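Local coordinates for protein desulfoferrodoxin (Rbo) (Treponema pallidum subsp. pallidum str. Nichols, PDB 1Y07) that probably reduces superoxide to hydrogen peroxide at a mononuclear iron centre, as a class III superoxide reductase of the desulfoferrodoxin family, at residues Val54-Gly58 and His59-Val63. Sequence-based numbering, arbitrary orientation.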
loop_
_atom_site.group_PDB
_atom_site.type_symbol
_atom_site.label_atom_id
_atom_site.label_comp_id
_atom_site.label_asym_id
_atom_site.label_seq_id
_atom_site.Cartn_x
_atom_site.Cartn_y
_atom_site.Cartn_z
ATOM N N VAL B 54 -2.064 9.369 15.980
ATOM C CA VAL B 54 -2.877 9.764 14.834
ATOM C C VAL B 54 -3.696 11.016 15.166
ATOM O O VAL B 54 -4.309 11.105 16.218
ATOM C CB VAL B 54 -3.796 8.563 14.367
ATOM C CG1 VAL B 54 -4.636 8.937 13.170
ATOM C CG2 VAL B 54 -2.929 7.326 14.066
ATOM N N GLU B 55 -3.672 11.995 14.269
ATOM C CA GLU B 55 -4.349 13.280 14.470
ATOM C C GLU B 55 -5.073 13.631 13.184
ATOM O O GLU B 55 -4.441 13.929 12.179
ATOM C CB GLU B 55 -3.352 14.376 14.803
ATOM C CG GLU B 55 -2.653 14.206 16.139
ATOM C CD GLU B 55 -1.711 15.345 16.458
ATOM O OE1 GLU B 55 -1.431 16.194 15.563
ATOM O OE2 GLU B 55 -1.249 15.392 17.623
ATOM N N VAL B 56 -6.394 13.550 13.220
ATOM C CA VAL B 56 -7.216 13.809 12.059
ATOM C C VAL B 56 -7.720 15.230 12.074
ATOM O O VAL B 56 -8.147 15.792 13.122
ATOM C CB VAL B 56 -8.418 12.868 11.987
ATOM C CG1 VAL B 56 -9.251 13.130 10.713
ATOM C CG2 VAL B 56 -7.980 11.443 12.065
ATOM N N HIS B 57 -7.660 15.840 10.913
ATOM C CA HIS B 57 -8.373 17.035 10.666
ATOM C C HIS B 57 -8.965 16.886 9.280
ATOM O O HIS B 57 -8.236 16.929 8.315
ATOM C CB HIS B 57 -7.410 18.170 10.743
ATOM C CG HIS B 57 -7.579 19.204 9.673
ATOM N ND1 HIS B 57 -6.638 19.366 8.678
ATOM C CD2 HIS B 57 -8.497 20.207 9.507
ATOM C CE1 HIS B 57 -7.003 20.368 7.903
ATOM N NE2 HIS B 57 -8.128 20.899 8.377
ATOM N N GLY B 58 -10.289 16.790 9.219
ATOM C CA GLY B 58 -10.958 16.697 7.935
ATOM C C GLY B 58 -10.548 15.476 7.239
ATOM O O GLY B 58 -10.632 14.433 7.791
ATOM N N HIS B 59 -10.001 15.663 6.058
ATOM C CA HIS B 59 -9.721 14.537 5.190
ATOM C C HIS B 59 -8.212 14.338 5.230
ATOM O O HIS B 59 -7.706 13.620 4.378
ATOM C CB HIS B 59 -10.322 14.796 3.772
ATOM C CG HIS B 59 -11.843 14.879 3.759
ATOM N ND1 HIS B 59 -12.559 15.529 2.770
ATOM C CD2 HIS B 59 -12.769 14.473 4.671
ATOM C CE1 HIS B 59 -13.855 15.483 3.054
ATOM N NE2 HIS B 59 -14.013 14.836 4.199
ATOM N N GLU B 60 -7.473 14.927 6.175
ATOM C CA GLU B 60 -6.056 14.672 6.378
ATOM C C GLU B 60 -5.795 14.007 7.734
ATOM O O GLU B 60 -6.440 14.296 8.762
ATOM C CB GLU B 60 -5.226 15.964 6.230
ATOM C CG GLU B 60 -5.170 16.367 4.755
ATOM C CD GLU B 60 -4.083 17.387 4.361
ATOM O OE1 GLU B 60 -3.877 18.365 5.136
ATOM O OE2 GLU B 60 -3.486 17.255 3.222
ATOM N N VAL B 61 -4.791 13.140 7.727
ATOM C CA VAL B 61 -4.427 12.331 8.891
ATOM C C VAL B 61 -2.946 12.493 9.051
ATOM O O VAL B 61 -2.174 12.076 8.173
ATOM C CB VAL B 61 -4.727 10.838 8.633
ATOM C CG1 VAL B 61 -4.201 9.972 9.797
ATOM C CG2 VAL B 61 -6.215 10.586 8.379
ATOM N N LYS B 62 -2.516 13.106 10.141
ATOM C CA LYS B 62 -1.108 13.279 10.438
ATOM C C LYS B 62 -0.731 12.171 11.378
ATOM O O LYS B 62 -1.456 11.902 12.348
ATOM C CB LYS B 62 -0.867 14.624 11.096
ATOM C CG LYS B 62 0.595 15.019 11.335
ATOM C CD LYS B 62 0.663 16.252 12.238
ATOM C CE LYS B 62 1.237 17.476 11.525
ATOM N NZ LYS B 62 1.859 18.419 12.526
ATOM N N VAL B 63 0.369 11.508 11.090
ATOM C CA VAL B 63 0.874 10.468 11.967
ATOM C C VAL B 63 2.221 10.871 12.549
ATOM O O VAL B 63 3.133 11.165 11.828
ATOM C CB VAL B 63 1.039 9.136 11.261
ATOM C CG1 VAL B 63 1.602 8.127 12.249
ATOM C CG2 VAL B 63 -0.328 8.683 10.654
HETATM O O HOH W 1 -3.989 19.096 7.453
#
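A two-residue beta hairpin, a compact case of antiparallel pairing closed by a type II' turn, joins Val54-Gly58 to His59-Val63. Gly58 takes the first corner of the turn with a positive phi of 63°, which favours glycine, and His59 the second. Two hydrogen-bonded residue pairs, four backbone bonds in all, hold the strands together. His57 N donates to Glu60 O at 2.9 Å, and Glu60 N returns a bond of 3.0 Å to His57 O from above the carbonyl plane; Glu55 and Lys62 form the other such pair, with Lys62 N meeting Glu55 O almost straight (172° at the hydrogen). The valines share one face. CG1 of Val54, set anti to the backbone N (chi1 -179°), reaches diagonally to Val61 CG1 at 3.6 Å, while Val61 CG2 turns to Val56 CG2 at 4.2 Å. On the other face Glu55 and Lys62 run side by side, Glu55 OE1 lying 3.9 Å from Lys62 CD. There too, a water oxygen lies in the plane of the His57 ring, 2.9 Å from ND1; its link to Glu60 OE1 is doubtfully short. Strand 60-65 is the middle one of its three-stranded sheet, between 52-57 and 101-105, while Val61 packs on Leu83 and Val63 on Val81 of strand 78-85.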